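Local coordinates for extracellular protein containing a SCP domain (Bacillus anthracis, PDB 4IFA) that is of unknown function but pairs a CAP-associated N-terminal region with an extracellular SCP (CAP-superfamily) domain and is a vaccine candidate possibly involved in virulence, at residues Gln86-Phe94 / Ala104-Lys112; Ile231-Trp242 / Asn314-Val325. All coordinates share one frame; numbering follows the deposited sequence.

Interaction 1 of 2, residues Gln86-Phe94 / Ala104-Lys112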
# COMPACT_ATOMS: atom_id res chain seq x y z
N GLN A 86 -2.03 14.17 -5.40
CA GLN A 86 -1.59 15.58 -5.27
C GLN A 86 -2.00 16.26 -3.96
O GLN A 86 -1.44 17.31 -3.60
CB GLN A 86 -1.92 16.39 -6.53
CG GLN A 86 -1.19 15.86 -7.80
CD GLN A 86 0.36 15.90 -7.73
OE1 GLN A 86 0.96 16.98 -7.59
NE2 GLN A 86 1.01 14.73 -7.85
N ASP A 87 -2.95 15.66 -3.25
CA ASP A 87 -3.36 16.14 -1.95
C ASP A 87 -3.32 14.93 -1.05
O ASP A 87 -4.18 14.03 -1.13
CB ASP A 87 -4.77 16.73 -2.02
CG ASP A 87 -5.28 17.22 -0.67
OD1 ASP A 87 -4.71 16.90 0.40
OD2 ASP A 87 -6.29 17.98 -0.71
N LEU A 88 -2.36 14.92 -0.12
CA LEU A 88 -2.20 13.75 0.76
C LEU A 88 -3.43 13.46 1.63
O LEU A 88 -3.66 12.30 1.95
CB LEU A 88 -0.92 13.80 1.60
CG LEU A 88 0.41 13.66 0.82
CD1 LEU A 88 1.56 13.52 1.82
CD2 LEU A 88 0.44 12.49 -0.24
N ALA A 89 -4.23 14.48 1.95
CA ALA A 89 -5.45 14.28 2.75
C ALA A 89 -6.55 13.55 1.98
O ALA A 89 -7.52 13.04 2.57
CB ALA A 89 -5.99 15.63 3.23
N GLN A 90 -6.42 13.52 0.65
CA GLN A 90 -7.42 12.92 -0.28
C GLN A 90 -6.88 11.71 -1.06
O GLN A 90 -7.44 11.28 -2.07
CB GLN A 90 -7.96 13.98 -1.25
CG GLN A 90 -8.51 15.22 -0.59
CD GLN A 90 -9.77 14.99 0.22
OE1 GLN A 90 -10.48 14.00 0.05
NE2 GLN A 90 -10.07 15.94 1.11
N TYR A 91 -5.76 11.14 -0.62
CA TYR A 91 -5.06 10.12 -1.41
C TYR A 91 -5.91 8.91 -1.65
O TYR A 91 -6.45 8.29 -0.72
CB TYR A 91 -3.75 9.67 -0.70
CG TYR A 91 -2.89 8.72 -1.50
CD1 TYR A 91 -1.74 9.17 -2.09
CD2 TYR A 91 -3.27 7.42 -1.72
CE1 TYR A 91 -0.95 8.34 -2.89
CE2 TYR A 91 -2.52 6.56 -2.54
CZ TYR A 91 -1.36 7.04 -3.12
OH TYR A 91 -0.57 6.21 -3.89
N VAL A 92 -6.05 8.59 -2.95
CA VAL A 92 -6.70 7.38 -3.38
C VAL A 92 -6.06 6.95 -4.70
O VAL A 92 -5.55 7.78 -5.48
CB VAL A 92 -8.22 7.54 -3.54
CG1 VAL A 92 -8.58 8.61 -4.51
CG2 VAL A 92 -8.89 6.21 -3.95
N GLN A 93 -6.01 5.64 -4.90
CA GLN A 93 -5.58 5.07 -6.18
C GLN A 93 -6.58 4.00 -6.56
O GLN A 93 -7.04 3.21 -5.74
CB GLN A 93 -4.15 4.52 -6.09
CG GLN A 93 -3.92 3.49 -5.00
CD GLN A 93 -2.45 3.07 -4.86
OE1 GLN A 93 -1.60 3.94 -4.66
NE2 GLN A 93 -2.16 1.77 -4.90
N PHE A 94 -7.01 4.05 -7.82
CA PHE A 94 -8.02 3.13 -8.40
C PHE A 94 -7.36 2.20 -9.39
O PHE A 94 -6.47 2.61 -10.13
CB PHE A 94 -9.11 3.91 -9.16
CG PHE A 94 -9.94 4.85 -8.32
CD1 PHE A 94 -11.16 4.43 -7.80
CD2 PHE A 94 -9.52 6.15 -8.07
CE1 PHE A 94 -11.97 5.29 -7.06
CE2 PHE A 94 -10.33 7.03 -7.32
CZ PHE A 94 -11.55 6.60 -6.82
N ALA A 104 -9.55 -0.40 -5.42
CA ALA A 104 -9.08 0.94 -5.03
C ALA A 104 -8.41 0.82 -3.68
O ALA A 104 -8.80 -0.04 -2.89
CB ALA A 104 -10.21 1.99 -4.97
N TYR A 105 -7.44 1.68 -3.43
CA TYR A 105 -6.83 1.79 -2.13
C TYR A 105 -6.93 3.24 -1.67
O TYR A 105 -6.45 4.17 -2.34
CB TYR A 105 -5.36 1.36 -2.14
CG TYR A 105 -4.72 1.49 -0.78
CD1 TYR A 105 -5.12 0.69 0.25
CD2 TYR A 105 -3.73 2.45 -0.52
CE1 TYR A 105 -4.58 0.79 1.52
CE2 TYR A 105 -3.19 2.56 0.79
CZ TYR A 105 -3.63 1.73 1.77
OH TYR A 105 -3.08 1.77 3.07
N VAL A 106 -7.54 3.42 -0.49
CA VAL A 106 -7.74 4.71 0.17
C VAL A 106 -6.77 4.89 1.30
O VAL A 106 -6.69 4.03 2.19
CB VAL A 106 -9.19 4.80 0.74
CG1 VAL A 106 -9.36 6.10 1.53
CG2 VAL A 106 -10.21 4.69 -0.39
N ALA A 107 -6.01 6.00 1.28
CA ALA A 107 -5.11 6.36 2.39
C ALA A 107 -5.36 7.75 2.94
O ALA A 107 -4.95 8.05 4.05
CB ALA A 107 -3.64 6.26 1.91
N GLY A 108 -6.00 8.64 2.21
CA GLY A 108 -6.21 10.00 2.68
C GLY A 108 -7.15 10.07 3.86
O GLY A 108 -8.24 9.47 3.84
N GLU A 109 -6.73 10.81 4.88
CA GLU A 109 -7.48 10.92 6.10
C GLU A 109 -8.90 11.43 5.94
O GLU A 109 -9.79 11.06 6.71
CB GLU A 109 -6.73 11.81 7.12
CG GLU A 109 -7.40 11.85 8.49
CD GLU A 109 -6.54 12.45 9.61
OE1 GLU A 109 -7.10 13.18 10.47
OE2 GLU A 109 -5.31 12.18 9.68
N GLN A 110 -9.13 12.24 4.90
CA GLN A 110 -10.43 12.85 4.68
C GLN A 110 -11.29 12.11 3.68
O GLN A 110 -12.45 12.53 3.42
CB GLN A 110 -10.26 14.31 4.24
CG GLN A 110 -9.60 15.19 5.29
CD GLN A 110 -10.27 15.12 6.65
OE1 GLN A 110 -11.50 15.18 6.76
NE2 GLN A 110 -9.47 14.98 7.71
N VAL A 111 -10.79 11.03 3.09
CA VAL A 111 -11.58 10.31 2.08
C VAL A 111 -12.72 9.53 2.76
O VAL A 111 -12.49 8.82 3.74
CB VAL A 111 -10.71 9.33 1.31
CG1 VAL A 111 -11.51 8.53 0.28
CG2 VAL A 111 -9.53 10.11 0.60
N LYS A 112 -13.92 9.67 2.24
CA LYS A 112 -15.08 8.99 2.80
C LYS A 112 -15.00 7.49 2.56
O LYS A 112 -14.82 7.00 1.43
CB LYS A 112 -16.37 9.54 2.18
CG LYS A 112 -16.58 11.05 2.34
CD LYS A 112 -16.38 11.54 3.77
CE LYS A 112 -16.80 13.03 3.92
NZ LYS A 112 -16.73 13.45 5.33
O HOH W 1 -3.90 11.97 4.90
O HOH W 2 -13.52 14.15 1.50
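The antiparallel hairpin of strands 92-97 and 100-106, in the seven-stranded sheet of the N-terminal region, is joined near its open end by the hydrogen-bonded pair Q93-Y105, Q93 N to Y105 O at 3.0 Å and Y105 N to Q93 O at 2.8 Å. On one face CG2 of V92 lies against CG2 of V106 and CD1 of F94 against CB of A104, with V51 of helix 51-54 touching all four side chains. On the other, CG of Q93 packs on CB of Y105. Y91 O takes two bonds as the strands part: A107 N comes from above its carbonyl plane, G108 N in plane on a lone pair at 3.0 Å. CG of Y91 stands anti to its own N (chi1 -174°), carrying CD2 to within 3.8 Å of A107 CB; the hydroxyl donates to Q93 OE1, while Q93 NE2 bonds Q223 of helix 210-234. Farther out, Q110 N reaches A89 O at 2.9 Å from within the G108-V111 type I turn, and CG2 of V111 rests on the backbone of Q90, 3.5 Å from its C. Backbone bonds thus continue the pairing past the strand ends, and the two bonds of its amide fix the rotation of Q93.

Interaction 2 of 2, residues Ile231-Trp242 / Asn314-Val325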
# COMPACT_ATOMS: atom_id res chain seq x y z
N ILE A 231 2.03 8.48 6.38
CA ILE A 231 2.35 8.08 7.72
C ILE A 231 3.06 9.22 8.46
O ILE A 231 2.72 9.51 9.64
CB ILE A 231 3.25 6.80 7.69
CG1 ILE A 231 2.44 5.60 7.23
CG2 ILE A 231 3.81 6.53 9.09
CD1 ILE A 231 3.27 4.38 6.83
N ARG A 232 4.06 9.83 7.84
CA ARG A 232 4.81 10.94 8.49
C ARG A 232 3.82 12.05 8.91
O ARG A 232 3.83 12.53 10.06
CB ARG A 232 5.90 11.56 7.61
CG ARG A 232 6.98 10.66 7.01
CD ARG A 232 8.06 10.32 7.90
NE ARG A 232 8.93 11.44 8.24
CZ ARG A 232 10.05 11.30 8.95
NH1 ARG A 232 10.42 10.11 9.36
NH2 ARG A 232 10.79 12.38 9.22
N SER A 233 2.94 12.44 8.01
CA SER A 233 1.96 13.48 8.30
C SER A 233 1.05 13.11 9.47
O SER A 233 0.78 13.94 10.34
CB SER A 233 1.16 13.80 7.02
OG SER A 233 0.31 14.92 7.21
N ARG A 234 0.58 11.87 9.47
CA ARG A 234 -0.29 11.35 10.52
C ARG A 234 0.35 11.50 11.91
O ARG A 234 -0.32 11.80 12.91
CB ARG A 234 -0.54 9.86 10.22
CG ARG A 234 -1.52 9.15 11.11
CD ARG A 234 -1.56 7.63 10.78
NE ARG A 234 -1.83 7.36 9.34
CZ ARG A 234 -1.33 6.31 8.66
NH1 ARG A 234 -0.52 5.46 9.27
NH2 ARG A 234 -1.56 6.11 7.35
N HIS A 235 1.67 11.27 11.94
CA HIS A 235 2.51 11.31 13.17
C HIS A 235 3.19 12.66 13.40
O HIS A 235 4.07 12.79 14.28
CB HIS A 235 3.50 10.15 13.12
CG HIS A 235 2.83 8.82 13.29
ND1 HIS A 235 2.76 8.19 14.52
CD2 HIS A 235 2.15 8.04 12.42
CE1 HIS A 235 2.08 7.07 14.38
NE2 HIS A 235 1.68 6.95 13.12
N ASN A 236 2.75 13.69 12.68
CA ASN A 236 3.24 15.07 12.91
C ASN A 236 4.74 15.20 12.74
O ASN A 236 5.42 15.90 13.49
CB ASN A 236 2.78 15.56 14.29
CG ASN A 236 1.27 15.52 14.41
OD1 ASN A 236 0.55 16.09 13.58
ND2 ASN A 236 0.79 14.79 15.40
N LEU A 237 5.25 14.53 11.72
CA LEU A 237 6.66 14.53 11.38
C LEU A 237 6.87 15.24 10.05
O LEU A 237 5.97 15.22 9.20
CB LEU A 237 7.17 13.09 11.23
CG LEU A 237 7.21 12.29 12.53
CD1 LEU A 237 7.36 10.78 12.29
CD2 LEU A 237 8.34 12.80 13.44
N PRO A 238 8.06 15.80 9.84
CA PRO A 238 8.31 16.41 8.56
C PRO A 238 8.33 15.35 7.46
O PRO A 238 8.72 14.21 7.69
CB PRO A 238 9.71 17.01 8.70
CG PRO A 238 9.94 17.11 10.15
CD PRO A 238 9.17 16.00 10.78
N LEU A 239 7.93 15.75 6.27
CA LEU A 239 7.90 14.84 5.15
C LEU A 239 9.32 14.57 4.67
O LEU A 239 10.27 15.35 4.91
CB LEU A 239 7.08 15.41 4.01
CG LEU A 239 5.61 15.77 4.34
CD1 LEU A 239 4.85 16.00 3.04
CD2 LEU A 239 4.93 14.67 5.18
N LEU A 240 9.47 13.42 4.03
CA LEU A 240 10.75 13.02 3.47
C LEU A 240 10.80 13.39 1.98
O LEU A 240 9.79 13.31 1.24
CB LEU A 240 10.92 11.50 3.61
CG LEU A 240 10.90 10.94 5.03
CD1 LEU A 240 10.76 9.42 5.06
CD2 LEU A 240 12.12 11.39 5.82
N ALA A 241 11.96 13.84 1.55
CA ALA A 241 12.23 14.18 0.15
C ALA A 241 12.75 12.98 -0.58
O ALA A 241 13.56 12.26 -0.07
CB ALA A 241 13.30 15.31 0.06
N TRP A 242 12.29 12.77 -1.82
CA TRP A 242 12.77 11.68 -2.65
C TRP A 242 14.21 11.89 -3.03
O TRP A 242 14.62 13.02 -3.40
CB TRP A 242 11.95 11.64 -3.96
CG TRP A 242 12.37 10.58 -4.95
CD1 TRP A 242 13.12 10.77 -6.08
CD2 TRP A 242 12.13 9.16 -4.88
NE1 TRP A 242 13.32 9.57 -6.73
CE2 TRP A 242 12.71 8.57 -6.03
CE3 TRP A 242 11.43 8.34 -3.99
CZ2 TRP A 242 12.64 7.20 -6.28
CZ3 TRP A 242 11.33 7.00 -4.26
CH2 TRP A 242 11.95 6.43 -5.37
N ASN A 314 12.15 3.31 11.86
CA ASN A 314 12.71 4.06 10.74
C ASN A 314 11.66 4.98 10.12
O ASN A 314 11.92 6.15 9.86
CB ASN A 314 13.30 3.15 9.67
CG ASN A 314 14.56 2.47 10.10
OD1 ASN A 314 15.42 3.08 10.77
ND2 ASN A 314 14.71 1.22 9.69
N LEU A 315 10.43 4.46 9.95
CA LEU A 315 9.35 5.28 9.42
C LEU A 315 9.13 6.55 10.19
O LEU A 315 8.85 7.60 9.64
CB LEU A 315 8.03 4.50 9.42
CG LEU A 315 7.96 3.34 8.44
CD1 LEU A 315 6.70 2.50 8.73
CD2 LEU A 315 7.94 3.75 6.96
N LEU A 316 9.26 6.46 11.51
CA LEU A 316 8.90 7.56 12.41
C LEU A 316 10.08 8.36 12.94
O LEU A 316 9.92 9.19 13.83
CB LEU A 316 8.05 7.04 13.59
CG LEU A 316 6.75 6.31 13.22
CD1 LEU A 316 5.97 5.93 14.47
CD2 LEU A 316 5.92 7.12 12.25
N ASN A 317 11.26 8.16 12.37
CA ASN A 317 12.44 8.86 12.85
C ASN A 317 12.50 10.27 12.31
O ASN A 317 12.68 10.47 11.12
CB ASN A 317 13.71 8.08 12.49
CG ASN A 317 14.95 8.63 13.19
OD1 ASN A 317 14.96 9.73 13.75
ND2 ASN A 317 16.02 7.83 13.17
N GLU A 318 12.35 11.26 13.18
CA GLU A 318 12.40 12.65 12.75
C GLU A 318 13.79 13.06 12.21
O GLU A 318 13.92 14.07 11.49
CB GLU A 318 11.97 13.58 13.91
CG GLU A 318 11.83 15.06 13.50
CD GLU A 318 10.98 15.87 14.48
OE1 GLU A 318 11.08 15.62 15.71
OE2 GLU A 318 10.23 16.77 14.01
N GLN A 319 14.83 12.31 12.57
CA GLN A 319 16.19 12.64 12.10
C GLN A 319 16.33 12.51 10.57
O GLN A 319 17.19 13.18 9.97
CB GLN A 319 17.26 11.75 12.76
CG GLN A 319 17.47 11.89 14.26
CD GLN A 319 18.29 10.72 14.85
OE1 GLN A 319 18.20 9.59 14.36
NE2 GLN A 319 19.06 10.97 15.92
N PHE A 320 15.55 11.62 9.95
CA PHE A 320 15.62 11.41 8.51
C PHE A 320 14.95 12.53 7.73
O PHE A 320 13.90 13.06 8.13
CB PHE A 320 15.01 10.08 8.10
CG PHE A 320 15.75 8.89 8.62
CD1 PHE A 320 17.14 8.82 8.57
CD2 PHE A 320 15.05 7.79 9.10
CE1 PHE A 320 17.80 7.69 9.04
CE2 PHE A 320 15.72 6.66 9.56
CZ PHE A 320 17.08 6.62 9.51
N THR A 321 15.60 12.91 6.63
CA THR A 321 15.16 13.95 5.73
C THR A 321 14.81 13.46 4.34
O THR A 321 14.04 14.14 3.64
CB THR A 321 16.24 15.04 5.58
OG1 THR A 321 17.46 14.50 5.07
CG2 THR A 321 16.51 15.69 6.94
N GLY A 322 15.35 12.32 3.93
CA GLY A 322 15.18 11.81 2.58
C GLY A 322 14.87 10.33 2.58
O GLY A 322 15.12 9.61 3.54
N LEU A 323 14.37 9.86 1.45
CA LEU A 323 13.99 8.48 1.23
C LEU A 323 14.14 8.10 -0.21
O LEU A 323 13.65 8.80 -1.09
CB LEU A 323 12.53 8.23 1.66
CG LEU A 323 11.91 6.86 1.44
CD1 LEU A 323 12.70 5.76 2.11
CD2 LEU A 323 10.44 6.87 1.86
N GLY A 324 14.81 6.98 -0.45
CA GLY A 324 14.79 6.35 -1.77
C GLY A 324 14.20 4.96 -1.56
O GLY A 324 14.49 4.26 -0.60
N VAL A 325 13.33 4.55 -2.47
CA VAL A 325 12.69 3.23 -2.41
C VAL A 325 13.11 2.49 -3.66
O VAL A 325 13.06 3.03 -4.74
CB VAL A 325 11.13 3.34 -2.39
CG1 VAL A 325 10.53 1.97 -2.16
CG2 VAL A 325 10.62 4.32 -1.29
O HOH W 3 11.94 14.96 7.39
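Strand 241-242 lies parallel to strand 322-328 at the margin of the mixed sheet of the SCP domain, A241 N donating to T321 O and L323 N to A241 O, both at 3.0 Å. T321 and G322 both face I337 on the next strand, a classic beta bulge. Before the short strand, helix 210-234 ends in a Schellman motif with N236 as its C-prime residue, and the reversed chain returns P238 O to R232, whose side chain also reaches the end of helix 309-315. The bends of the R232 chain at chi2 and chi3 (-81° and -70°) fold its guanidinium back between the two segments. NE and NH2 grip P238 O side-on, the NE bond running at 2.8 Å nearly in line with the carbonyl. NH1 and NH2 meet N317 O from one face of its plane, NH1 at 2.9 Å, and NH1 also gives a bond to L315 O. All these acceptors lie close to the guanidinium plane, while CD2 of L240 covers one face over the centre and CD1 of L237 the opposite face nearer the rim. Three carbonyls at its edge therefore fix its rotation between two leucines and are likely to stabilise its positive charge. Beside it, L316 crosses I231 at about a right angle, its CD2 3.8 Å from I231 CG2. L237 sends CD2 to CB of E318, whose extended chain carries OE2 past the P238 ring. Along the paired strands CD1 of L240 packs on L323 CB, and W242 reaches across V325, with CZ3 4.1 Å from V325 CG2; its NE1 bonds Q244. At the helix end, CD2 of L316 makes a CH-pi contact over one face of the H235 imidazole, 3.9 Å from the ring centroid and 20° off its normal.

How the interactions relate
After strands 71-74 and 80-84, interaction 1 closes the short hairpin loop between 86-94 and 104-112 within the CAP-associated N-terminal region; three later strands, 158-161, 164-171 and 176-183, complete the sheet before helix 210-234. Interaction 2 opens at the end of this helix and closes a much longer loop, 71 residues, just over half of them helical, within the SCP domain. The two loops follow in series, neither nested nor crossed, with centres about 18 Å apart. Helix 210-234 links them: L227 and I230 touch Y91 and A107, and its last turn belongs to 231-242. The contacts also meet directly, L88 CD1 lying 4.3 Å from L239 CD1.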